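Local coordinates for rutinosidase (Aspergillus niger, PDB 6I1A), which hydrolyses glycosidic bonds as a secreted family 5 glycoside hydrolase and may also take part in beta-glucan metabolism, at residues N236-F241 against S258-F263; I15-F20 against N129-I134; N312-R317 against K355-Y360; T339-G344 against C359-I364. One frame throughout, in Å; residues are numbered along the deposited sequence.

Contact 1: residues N236-F241 against S258-F263. With EDO (1,2-ethanediol), chain J.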
# COMPACT_ATOMS: atom_id res chain seq x y z
N ASN A 236 -21.58 21.65 19.43
CA ASN A 236 -22.23 21.55 18.11
C ASN A 236 -21.20 21.85 17.01
O ASN A 236 -21.50 21.57 15.83
CB ASN A 236 -23.41 22.51 18.03
CG ASN A 236 -24.52 22.06 18.96
OD1 ASN A 236 -24.97 20.94 18.84
ND2 ASN A 236 -24.76 22.88 19.95
N ILE A 237 -20.03 22.38 17.36
CA ILE A 237 -18.95 22.57 16.32
C ILE A 237 -18.34 21.20 16.09
O ILE A 237 -17.72 20.65 16.97
CB ILE A 237 -17.88 23.58 16.80
CG1 ILE A 237 -18.47 24.96 17.08
CG2 ILE A 237 -16.74 23.65 15.77
CD1 ILE A 237 -17.50 25.85 17.78
N PRO A 238 -18.35 20.64 14.85
CA PRO A 238 -17.72 19.36 14.61
C PRO A 238 -16.19 19.49 14.60
O PRO A 238 -15.65 20.56 14.24
CB PRO A 238 -18.19 18.97 13.20
CG PRO A 238 -19.35 19.87 12.93
CD PRO A 238 -19.11 21.16 13.67
N VAL A 239 -15.54 18.42 15.01
CA VAL A 239 -14.06 18.28 14.93
C VAL A 239 -13.76 17.30 13.79
O VAL A 239 -14.29 16.15 13.76
CB VAL A 239 -13.43 17.82 16.25
CG1 VAL A 239 -11.97 17.47 16.08
CG2 VAL A 239 -13.60 18.91 17.31
N MET A 240 -12.91 17.74 12.86
CA MET A 240 -12.44 16.91 11.75
C MET A 240 -11.01 16.44 12.05
O MET A 240 -10.08 17.27 12.20
CB MET A 240 -12.48 17.74 10.48
CG MET A 240 -11.94 16.99 9.26
SD MET A 240 -12.32 17.80 7.67
CE MET A 240 -14.05 17.42 7.50
N PHE A 241 -10.89 15.14 12.19
CA PHE A 241 -9.64 14.45 12.55
C PHE A 241 -8.97 13.92 11.29
O PHE A 241 -9.51 12.98 10.65
CB PHE A 241 -9.93 13.34 13.55
CG PHE A 241 -8.72 12.59 14.02
CD1 PHE A 241 -7.43 13.09 13.90
CD2 PHE A 241 -8.89 11.35 14.62
CE1 PHE A 241 -6.32 12.35 14.31
CE2 PHE A 241 -7.79 10.63 15.05
CZ PHE A 241 -6.52 11.11 14.89
N SER A 258 -20.87 8.63 19.90
CA SER A 258 -21.55 9.91 20.18
C SER A 258 -20.67 11.16 19.93
O SER A 258 -21.20 12.28 19.90
CB SER A 258 -22.07 9.91 21.62
OG SER A 258 -21.01 9.80 22.53
N THR A 259 -19.36 10.96 19.79
CA THR A 259 -18.43 12.09 19.56
C THR A 259 -18.79 12.81 18.26
O THR A 259 -19.00 12.13 17.27
CB THR A 259 -16.98 11.64 19.52
OG1 THR A 259 -16.67 10.75 20.63
CG2 THR A 259 -16.03 12.81 19.59
N ASN A 260 -18.82 14.13 18.30
CA ASN A 260 -19.12 14.96 17.10
C ASN A 260 -17.84 15.04 16.26
O ASN A 260 -17.18 16.08 16.28
CB ASN A 260 -19.70 16.31 17.49
CG ASN A 260 -20.30 17.06 16.32
OD1 ASN A 260 -20.37 16.49 15.20
ND2 ASN A 260 -20.73 18.28 16.55
N LEU A 261 -17.56 13.97 15.54
CA LEU A 261 -16.26 13.76 14.88
C LEU A 261 -16.50 13.30 13.45
O LEU A 261 -17.43 12.50 13.20
CB LEU A 261 -15.56 12.64 15.64
CG LEU A 261 -14.14 12.31 15.21
CD1 LEU A 261 -13.20 13.38 15.69
CD2 LEU A 261 -13.79 10.95 15.83
N VAL A 262 -15.64 13.77 12.57
CA VAL A 262 -15.59 13.30 11.16
C VAL A 262 -14.13 13.10 10.82
O VAL A 262 -13.27 13.91 11.22
CB VAL A 262 -16.28 14.33 10.25
CG1 VAL A 262 -15.71 15.74 10.36
CG2 VAL A 262 -16.26 13.89 8.77
N PHE A 263 -13.81 12.06 10.07
CA PHE A 263 -12.44 11.85 9.61
C PHE A 263 -12.18 12.60 8.30
O PHE A 263 -13.08 12.67 7.47
CB PHE A 263 -12.17 10.36 9.39
CG PHE A 263 -12.09 9.56 10.65
CD1 PHE A 263 -10.96 9.66 11.43
CD2 PHE A 263 -13.01 8.56 10.89
CE1 PHE A 263 -10.83 8.89 12.58
CE2 PHE A 263 -12.90 7.78 12.04
CZ PHE A 263 -11.78 7.94 12.86
C1 EDO J . -20.72 13.58 13.36
O1 EDO J . -20.10 12.43 13.79
C2 EDO J . -21.98 13.88 14.15
O2 EDO J . -23.02 12.90 13.99
O HOH W 1 -22.92 19.59 14.75
O HOH W 2 -16.77 18.25 18.28

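Contact 2: residues I15-F20 against N129-I134. With EDO (1,2-ethanediol), chain J.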
# COMPACT_ATOMS: atom_id res chain seq x y z
N ILE A 15 -24.38 21.41 11.31
CA ILE A 15 -24.44 20.23 10.40
C ILE A 15 -24.14 18.96 11.16
O ILE A 15 -23.36 18.95 12.18
CB ILE A 15 -23.56 20.43 9.17
CG1 ILE A 15 -22.09 20.27 9.49
CG2 ILE A 15 -23.88 21.79 8.49
CD1 ILE A 15 -21.28 19.97 8.20
N ASP A 16 -24.73 17.89 10.67
CA ASP A 16 -24.47 16.53 11.10
C ASP A 16 -23.67 15.88 9.98
O ASP A 16 -24.20 15.66 8.93
CB ASP A 16 -25.77 15.76 11.34
CG ASP A 16 -25.54 14.38 11.85
OD1 ASP A 16 -24.43 13.87 11.84
OD2 ASP A 16 -26.55 13.77 12.31
N TRP A 17 -22.37 15.70 10.20
CA TRP A 17 -21.52 15.12 9.14
C TRP A 17 -22.01 13.73 8.73
O TRP A 17 -21.50 13.18 7.73
CB TRP A 17 -20.06 15.09 9.58
CG TRP A 17 -19.35 16.37 9.24
CD1 TRP A 17 -19.00 17.40 10.07
CD2 TRP A 17 -18.85 16.74 7.94
NE1 TRP A 17 -18.38 18.40 9.39
CE2 TRP A 17 -18.23 18.00 8.08
CE3 TRP A 17 -18.87 16.15 6.66
CZ2 TRP A 17 -17.68 18.69 7.00
CZ3 TRP A 17 -18.30 16.82 5.59
CH2 TRP A 17 -17.64 18.06 5.78
N ARG A 18 -22.86 13.05 9.51
CA ARG A 18 -23.38 11.74 9.10
C ARG A 18 -24.36 11.88 7.93
O ARG A 18 -24.57 10.87 7.23
CB ARG A 18 -24.02 11.01 10.30
CG ARG A 18 -23.00 10.52 11.30
CD ARG A 18 -23.66 9.98 12.59
NE ARG A 18 -22.67 9.73 13.66
CZ ARG A 18 -21.84 8.74 13.60
NH1 ARG A 18 -21.89 7.86 12.61
NH2 ARG A 18 -20.95 8.56 14.57
N THR A 19 -25.01 13.01 7.81
CA THR A 19 -26.02 13.19 6.73
C THR A 19 -25.55 14.21 5.70
O THR A 19 -26.09 14.20 4.56
CB THR A 19 -27.37 13.55 7.35
OG1 THR A 19 -27.32 14.79 8.05
CG2 THR A 19 -27.83 12.45 8.27
N PHE A 20 -24.68 15.13 6.06
CA PHE A 20 -24.23 16.22 5.16
C PHE A 20 -23.40 15.62 4.04
O PHE A 20 -22.52 14.79 4.26
CB PHE A 20 -23.45 17.23 5.98
CG PHE A 20 -22.89 18.37 5.17
CD1 PHE A 20 -23.66 19.46 4.85
CD2 PHE A 20 -21.58 18.32 4.70
CE1 PHE A 20 -23.17 20.50 4.07
CE2 PHE A 20 -21.08 19.37 3.95
CZ PHE A 20 -21.86 20.46 3.64
N ASN A 129 -24.09 30.13 1.34
CA ASN A 129 -24.28 29.21 2.47
C ASN A 129 -23.24 28.06 2.41
O ASN A 129 -23.58 26.91 2.74
CB ASN A 129 -25.69 28.65 2.55
CG ASN A 129 -25.95 28.01 3.91
OD1 ASN A 129 -25.35 28.43 4.90
ND2 ASN A 129 -26.82 27.02 3.94
N MET A 130 -22.03 28.35 1.94
CA MET A 130 -20.96 27.32 1.95
C MET A 130 -20.61 26.94 3.40
O MET A 130 -20.74 27.81 4.31
CB MET A 130 -19.70 27.81 1.25
CG MET A 130 -19.93 28.06 -0.26
SD MET A 130 -18.38 28.16 -1.11
CE MET A 130 -18.94 28.69 -2.74
N HIS A 131 -20.13 25.71 3.58
CA HIS A 131 -19.56 25.24 4.88
C HIS A 131 -18.06 25.47 4.85
O HIS A 131 -17.47 25.28 3.77
CB HIS A 131 -19.92 23.79 5.16
CG HIS A 131 -19.66 23.34 6.58
ND1 HIS A 131 -20.45 23.75 7.63
CD2 HIS A 131 -18.61 22.65 7.12
CE1 HIS A 131 -19.95 23.24 8.75
NE2 HIS A 131 -18.84 22.60 8.48
N ILE A 132 -17.47 25.89 5.95
CA ILE A 132 -16.06 26.27 6.05
C ILE A 132 -15.36 25.27 6.97
O ILE A 132 -15.74 25.19 8.15
CB ILE A 132 -15.88 27.70 6.55
CG1 ILE A 132 -16.76 28.72 5.80
CG2 ILE A 132 -14.44 28.08 6.52
CD1 ILE A 132 -16.38 28.91 4.32
N ILE A 133 -14.30 24.65 6.49
CA ILE A 133 -13.39 23.86 7.35
C ILE A 133 -12.14 24.69 7.64
O ILE A 133 -11.44 25.05 6.69
CB ILE A 133 -12.98 22.54 6.73
CG1 ILE A 133 -14.20 21.66 6.44
CG2 ILE A 133 -11.93 21.79 7.56
CD1 ILE A 133 -13.92 20.59 5.41
N ILE A 134 -11.88 25.06 8.90
CA ILE A 134 -10.68 25.79 9.27
C ILE A 134 -9.62 24.75 9.71
O ILE A 134 -9.87 24.01 10.69
CB ILE A 134 -10.90 26.86 10.36
CG1 ILE A 134 -11.93 27.90 9.92
CG2 ILE A 134 -9.56 27.48 10.73
CD1 ILE A 134 -12.31 28.85 11.03
C1 EDO J . -20.72 13.58 13.36
O1 EDO J . -20.10 12.43 13.79
C2 EDO J . -21.98 13.88 14.15
O2 EDO J . -23.02 12.90 13.99

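Contact 3: residues N312-R317 against K355-Y360. With EDO (1,2-ethanediol), chain L.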
# COMPACT_ATOMS: atom_id res chain seq x y z
N ASN A 312 0.37 10.46 -17.56
CA ASN A 312 -0.68 11.47 -17.44
C ASN A 312 -1.15 11.91 -18.81
O ASN A 312 -0.27 12.21 -19.68
CB ASN A 312 -0.24 12.67 -16.61
CG ASN A 312 -0.14 12.33 -15.12
OD1 ASN A 312 -1.18 12.33 -14.45
ND2 ASN A 312 1.06 12.05 -14.63
N THR A 313 -2.43 11.99 -18.97
CA THR A 313 -3.02 12.55 -20.19
C THR A 313 -4.01 13.64 -19.85
O THR A 313 -4.90 13.51 -18.97
CB THR A 313 -3.62 11.45 -21.06
OG1 THR A 313 -4.81 10.94 -20.48
CG2 THR A 313 -2.77 10.21 -21.21
N LEU A 314 -3.94 14.68 -20.64
CA LEU A 314 -4.90 15.77 -20.51
C LEU A 314 -6.31 15.39 -20.90
O LEU A 314 -7.29 15.99 -20.46
CB LEU A 314 -4.36 16.96 -21.32
CG LEU A 314 -3.00 17.48 -20.88
CD1 LEU A 314 -2.43 18.44 -21.91
CD2 LEU A 314 -3.12 18.19 -19.57
N ALA A 315 -6.41 14.44 -21.87
CA ALA A 315 -7.70 14.06 -22.43
C ALA A 315 -8.63 13.44 -21.36
O ALA A 315 -9.84 13.52 -21.56
CB ALA A 315 -7.46 13.07 -23.58
N LEU A 316 -8.08 12.81 -20.33
CA LEU A 316 -8.89 12.06 -19.36
C LEU A 316 -9.14 12.89 -18.09
O LEU A 316 -9.66 12.32 -17.19
CB LEU A 316 -8.19 10.75 -19.02
CG LEU A 316 -8.25 9.67 -20.13
CD1 LEU A 316 -7.39 8.48 -19.79
CD2 LEU A 316 -9.68 9.26 -20.37
N ARG A 317 -8.78 14.15 -18.09
CA ARG A 317 -8.92 14.95 -16.84
C ARG A 317 -10.38 15.06 -16.46
O ARG A 317 -10.74 14.87 -15.27
CB ARG A 317 -8.32 16.35 -17.00
CG ARG A 317 -6.81 16.33 -17.06
CD ARG A 317 -6.28 17.74 -17.27
NE ARG A 317 -6.67 18.27 -18.59
CZ ARG A 317 -6.57 19.54 -18.93
NH1 ARG A 317 -6.03 20.45 -18.12
NH2 ARG A 317 -6.95 19.89 -20.15
N LYS A 355 0.09 22.42 -13.20
CA LYS A 355 -1.06 23.31 -13.30
C LYS A 355 -2.21 22.76 -14.14
O LYS A 355 -3.34 23.16 -13.94
CB LYS A 355 -0.67 24.71 -13.75
CG LYS A 355 -0.12 24.80 -15.17
CD LYS A 355 0.24 26.20 -15.60
CE LYS A 355 0.91 26.22 -16.96
NZ LYS A 355 0.15 25.39 -17.94
N ASP A 356 -1.95 21.83 -15.06
CA ASP A 356 -3.02 21.23 -15.86
C ASP A 356 -3.89 20.25 -15.04
O ASP A 356 -5.02 20.00 -15.46
CB ASP A 356 -2.40 20.49 -17.06
CG ASP A 356 -1.65 21.42 -18.02
OD1 ASP A 356 -2.18 22.49 -18.28
OD2 ASP A 356 -0.56 21.05 -18.42
N TYR A 357 -3.38 19.72 -13.92
CA TYR A 357 -4.04 18.64 -13.16
C TYR A 357 -4.43 19.11 -11.75
O TYR A 357 -5.24 18.40 -11.17
CB TYR A 357 -3.14 17.40 -13.04
CG TYR A 357 -2.76 16.84 -14.41
CD1 TYR A 357 -1.64 17.29 -15.07
CD2 TYR A 357 -3.56 15.89 -15.03
CE1 TYR A 357 -1.29 16.77 -16.32
CE2 TYR A 357 -3.25 15.37 -16.28
CZ TYR A 357 -2.11 15.82 -16.90
OH TYR A 357 -1.80 15.28 -18.13
N TRP A 358 -3.89 20.21 -11.25
CA TRP A 358 -4.08 20.63 -9.82
C TRP A 358 -4.87 21.93 -9.67
O TRP A 358 -5.03 22.35 -8.51
CB TRP A 358 -2.71 20.74 -9.15
CG TRP A 358 -1.97 19.48 -8.97
CD1 TRP A 358 -1.23 18.84 -9.91
CD2 TRP A 358 -1.85 18.71 -7.77
NE1 TRP A 358 -0.65 17.72 -9.36
CE2 TRP A 358 -1.04 17.60 -8.03
CE3 TRP A 358 -2.42 18.85 -6.49
CZ2 TRP A 358 -0.71 16.65 -7.06
CZ3 TRP A 358 -2.09 17.91 -5.53
CH2 TRP A 358 -1.26 16.84 -5.78
N CYS A 359 -5.37 22.55 -10.74
CA CYS A 359 -6.09 23.84 -10.67
C CYS A 359 -7.56 23.62 -10.85
O CYS A 359 -8.05 23.39 -11.99
CB CYS A 359 -5.54 24.81 -11.68
SG CYS A 359 -6.31 26.43 -11.46
N TYR A 360 -8.34 23.65 -9.79
CA TYR A 360 -9.77 23.39 -9.91
C TYR A 360 -10.49 24.46 -10.74
O TYR A 360 -11.44 24.17 -11.42
CB TYR A 360 -10.41 23.26 -8.54
CG TYR A 360 -11.68 22.48 -8.52
CD1 TYR A 360 -11.67 21.10 -8.48
CD2 TYR A 360 -12.92 23.09 -8.64
CE1 TYR A 360 -12.83 20.36 -8.44
CE2 TYR A 360 -14.11 22.37 -8.59
CZ TYR A 360 -14.07 20.98 -8.47
OH TYR A 360 -15.21 20.22 -8.41
C1 EDO L . -18.44 20.63 -7.87
O1 EDO L . -17.48 21.34 -8.54
C2 EDO L . -19.17 19.66 -8.69
O2 EDO L . -20.00 18.86 -7.83

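Contact 4: residues T339-G344 against C359-I364. With EDO (1,2-ethanediol), chain L.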
# COMPACT_ATOMS: atom_id res chain seq x y z
N THR A 339 -6.16 21.96 -5.70
CA THR A 339 -6.58 23.14 -4.92
C THR A 339 -7.28 24.12 -5.85
O THR A 339 -7.31 23.92 -7.11
CB THR A 339 -5.35 23.71 -4.23
OG1 THR A 339 -5.73 24.82 -3.41
CG2 THR A 339 -4.26 24.17 -5.18
N ALA A 340 -7.87 25.19 -5.32
CA ALA A 340 -8.65 26.13 -6.12
C ALA A 340 -7.80 26.77 -7.22
O ALA A 340 -8.30 26.81 -8.39
CB ALA A 340 -9.20 27.21 -5.22
N LYS A 341 -6.63 27.25 -6.89
CA LYS A 341 -5.81 28.07 -7.80
C LYS A 341 -4.39 27.55 -7.73
O LYS A 341 -3.79 27.56 -6.68
CB LYS A 341 -5.92 29.52 -7.33
CG LYS A 341 -5.92 30.56 -8.40
CD LYS A 341 -6.66 31.76 -7.87
CE LYS A 341 -6.77 32.83 -8.88
NZ LYS A 341 -6.86 34.13 -8.21
N PHE A 342 -3.82 27.12 -8.87
CA PHE A 342 -2.52 26.48 -8.92
C PHE A 342 -1.86 26.84 -10.24
O PHE A 342 -2.51 26.57 -11.30
CB PHE A 342 -2.72 24.97 -8.80
CG PHE A 342 -1.48 24.16 -8.61
CD1 PHE A 342 -0.58 24.00 -9.67
CD2 PHE A 342 -1.23 23.42 -7.46
CE1 PHE A 342 0.53 23.21 -9.52
CE2 PHE A 342 -0.15 22.60 -7.34
CZ PHE A 342 0.76 22.50 -8.36
N THR A 343 -0.70 27.48 -10.19
CA THR A 343 0.02 27.87 -11.44
C THR A 343 1.37 27.21 -11.55
O THR A 343 2.09 27.49 -12.59
CB THR A 343 0.10 29.38 -11.58
OG1 THR A 343 0.82 29.81 -10.43
CG2 THR A 343 -1.27 29.98 -11.69
N GLY A 344 1.75 26.30 -10.67
CA GLY A 344 3.01 25.58 -10.67
C GLY A 344 3.22 24.86 -11.99
O GLY A 344 2.31 24.18 -12.45
N CYS A 359 -5.37 22.55 -10.74
CA CYS A 359 -6.09 23.84 -10.67
C CYS A 359 -7.56 23.62 -10.85
O CYS A 359 -8.05 23.39 -11.99
CB CYS A 359 -5.54 24.81 -11.68
SG CYS A 359 -6.31 26.43 -11.46
N TYR A 360 -8.34 23.65 -9.79
CA TYR A 360 -9.77 23.39 -9.91
C TYR A 360 -10.49 24.46 -10.74
O TYR A 360 -11.44 24.17 -11.42
CB TYR A 360 -10.41 23.26 -8.54
CG TYR A 360 -11.68 22.48 -8.52
CD1 TYR A 360 -11.67 21.10 -8.48
CD2 TYR A 360 -12.92 23.09 -8.64
CE1 TYR A 360 -12.83 20.36 -8.44
CE2 TYR A 360 -14.11 22.37 -8.59
CZ TYR A 360 -14.07 20.98 -8.47
OH TYR A 360 -15.21 20.22 -8.41
N GLU A 361 -10.07 25.73 -10.63
CA GLU A 361 -10.75 26.82 -11.39
C GLU A 361 -10.59 26.54 -12.89
O GLU A 361 -11.54 26.83 -13.62
CB GLU A 361 -10.18 28.17 -11.03
CG GLU A 361 -10.64 28.64 -9.65
CD GLU A 361 -10.29 30.08 -9.34
OE1 GLU A 361 -9.45 30.62 -10.05
OE2 GLU A 361 -10.69 30.54 -8.30
N THR A 362 -9.47 25.96 -13.29
CA THR A 362 -9.29 25.59 -14.74
C THR A 362 -10.38 24.62 -15.12
O THR A 362 -11.02 24.73 -16.20
CB THR A 362 -7.92 24.98 -14.97
OG1 THR A 362 -6.94 26.01 -14.79
CG2 THR A 362 -7.80 24.38 -16.35
N PHE A 363 -10.65 23.60 -14.30
CA PHE A 363 -11.72 22.63 -14.62
C PHE A 363 -13.06 23.31 -14.80
O PHE A 363 -13.89 22.95 -15.64
CB PHE A 363 -11.82 21.56 -13.53
CG PHE A 363 -10.57 20.78 -13.26
CD1 PHE A 363 -9.59 20.58 -14.19
CD2 PHE A 363 -10.39 20.20 -12.01
CE1 PHE A 363 -8.48 19.80 -13.95
CE2 PHE A 363 -9.27 19.43 -11.75
CZ PHE A 363 -8.33 19.20 -12.72
N ILE A 364 -13.40 24.26 -13.91
CA ILE A 364 -14.68 24.97 -14.00
C ILE A 364 -14.70 25.73 -15.37
O ILE A 364 -15.74 25.65 -16.05
CB ILE A 364 -14.84 25.94 -12.81
CG1 ILE A 364 -14.94 25.12 -11.51
CG2 ILE A 364 -16.09 26.77 -13.00
CD1 ILE A 364 -14.99 25.97 -10.22
C1 EDO L . -18.44 20.63 -7.87
O1 EDO L . -17.48 21.34 -8.54
C2 EDO L . -19.17 19.66 -8.69
O2 EDO L . -20.00 18.86 -7.83

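Contact 1: residues N236-F241 against S258-F263
N260 opens the pairing with V239, at the foot of two parallel strands, 239-241 and 261-263. Its carbonyl O takes the V239 N-H at 3.1 Å in a nearly straight bond (178° at the hydrogen). A water donates to this same N260 O and to I237 O, while another water accepts from N260 ND2 and donates to N236 O. CG of N260 stands anti to the backbone N (chi1 -167°), near P238 CA; the two side chains lie side by side and point the same way, and ND2 also bonds P235 O. L261 pairs with V239: its CD1 reaches F241 CB at 3.9 Å, and its CA-H faces V239 O. Its own O accepts from an ethanediol, probably from the crystallisation liquor. V262 N then donates to V239 O (3.0 Å), and V262 O receives F241 N at 2.8 Å, nearly in line with the carbonyl. On the opposite sheet face from L261, V262 CG1 meets M240 CE at 3.7 Å. F263 ends the pairing beside F241, with CE1 3.7 Å from F241 CD2 and the ring planes inclined at 36°. With helix 248-252 between the parallel strands this is a beta-alpha-beta unit, as expected of a TIM barrel. Helix 213-233 packs on V239 and F241, strand 187-190 bonds P238 and M240, and W17 lies against P238 and V262.

Contact 2: residues I15-F20 against N129-I134
I15 and H131 meet tip to tip, the isoleucine methyl CD1 standing over one face of the imidazole. CD1 lies 3.6 Å from the ring centroid and 14° off the ring normal, which meets the geometry of a CH-pi contact. I15 CG1 also comes within 3.7 Å of H131 CE1. W17 approaches H131 in another orientation: the planes of its six-membered ring and the imidazole are 84° apart, yet the approach is oblique, CZ2 coming to 4.1 Å from H131 CD2. F20 crosses obliquely as well, its ring inclined at 50° to the imidazole, with CZ touching H131 CB at 4.1 Å. I15 CD1 lies over the W17 and F20 rings too, offset toward the rim of each, so one methyl is shared by three aromatic groups. Farther along strand 131-134, I133 CD1 makes a looser approach to W17 CZ2 at 4.5 Å. An Asx turn, in which D16 OD1 accepts from R18 N at 2.9 Å, shapes the loop that carries I15, W17 and F20. The contact thus joins the loop before strand 22-26 to the start of a barrel strand by apolar and aromatic packing. The nitrogens H131 NE2 and W17 NE1 both bond T188 OG1, so these two ring nitrogens find their partner in strand 187-190, within an otherwise apolar contact.

Contact 3: residues N312-R317 against K355-Y360
The loop leading into helix 317-331 meets the short, weakly bonded helix 355-358 where R317 and D356 face each other. R317 NH1 donates to the backbone O of D356 at 2.9 Å, with 170° at the hydrogen; the oxygen lies in the guanidinium plane and offers a lone pair. NE of the same group binds L314 O at 3.0 Å, again in plane. A bend at chi3 (-65°) carries NE out of the extended line of the side chain. L314 CD2 lies over one guanidinium face, offset toward the rim, and also touches D356 CB at 3.5 Å. The Y357 ring is packed from several sides: R317 CG approaches CE2 at 3.8 Å, the two side chains crossing at about a right angle, while N312 CB comes to 3.4 Å from Y357 OH. N312 OD1 sits over one face of the ring, offset toward the rim, and bonds A308 N. Y357 OH has its polar partner in Q351 O. Two in-plane bonds to carbonyl oxygens therefore fix the rotation of the guanidinium. The D356 carboxylate, whose OD2 bonds E353 N, keeps OD1 4.4 Å from R317 NH1 and out of the guanidinium plane, and can add only a general electrostatic attraction, probably modest.

Contact 4: residues T339-G344 against C359-I364
T339 and A340 grip the first turn of helix 360-365, whose N-cap is C359. The loop 339-344 leaves the barrel strand 334-337 and runs past this helix start, presenting carbonyl oxygens to amides that the helix itself cannot pair. T339 follows a cis peptide bond, and its O accepts Y360 N at 2.9 Å, with 169° at the hydrogen. Its side chain turns the other way, OG1 bonding N26 O at the end of strand 22-26 and G28 N just beyond it. A340 continues the pattern: its O takes E361 N at 3.1 Å, the donor lying in the carbonyl plane, and E361 CG packs against the same oxygen at 3.2 Å. The A340 methyl points away from the helix, onto V25 and L27. The K341 chain passes E361 at a slant, its CE 3.7 Å from E361 OE1. The lysine NZ bonds L74 O and stays 4.7 Å from E361 OE1, near but not in contact. F342 brings its CB to 4.0 Å from C359 CB, while its ring leads away to stack on W358. The backbone N of F342 makes a weak hydrogen bond to C359 SG. The sulfur stands anti to the backbone N of its own residue (chi1 -174°) and also accepts from T362 N, again weakly, as the capping bond of the helix. Both bonds to this one SG atom measure 3.7 Å, from F342 N and from T362 N.

In the fold
Contacts 1, 2 and 4 are buried, whereas contact 3 is partly exposed. Contacts 1 and 2 touch, with centres 10 Å apart: the loop 15-20 inserts W17 against P238, V262 and M240, so strand pairing in one adjoins aromatic packing in the other. Contacts 3 and 4 are likewise 10 Å apart between centres and share C359 and Y360, but use the successive helices 355-358 and 360-365 differently, one held by an arginine side chain and the other by loop carbonyls. Contacts 1 and 3 lie on opposite sides of the chain's centre. Backbone bonds dominate contacts 1 and 4, apolar and ring contacts contact 2, and a side-chain-to-backbone bond contact 3.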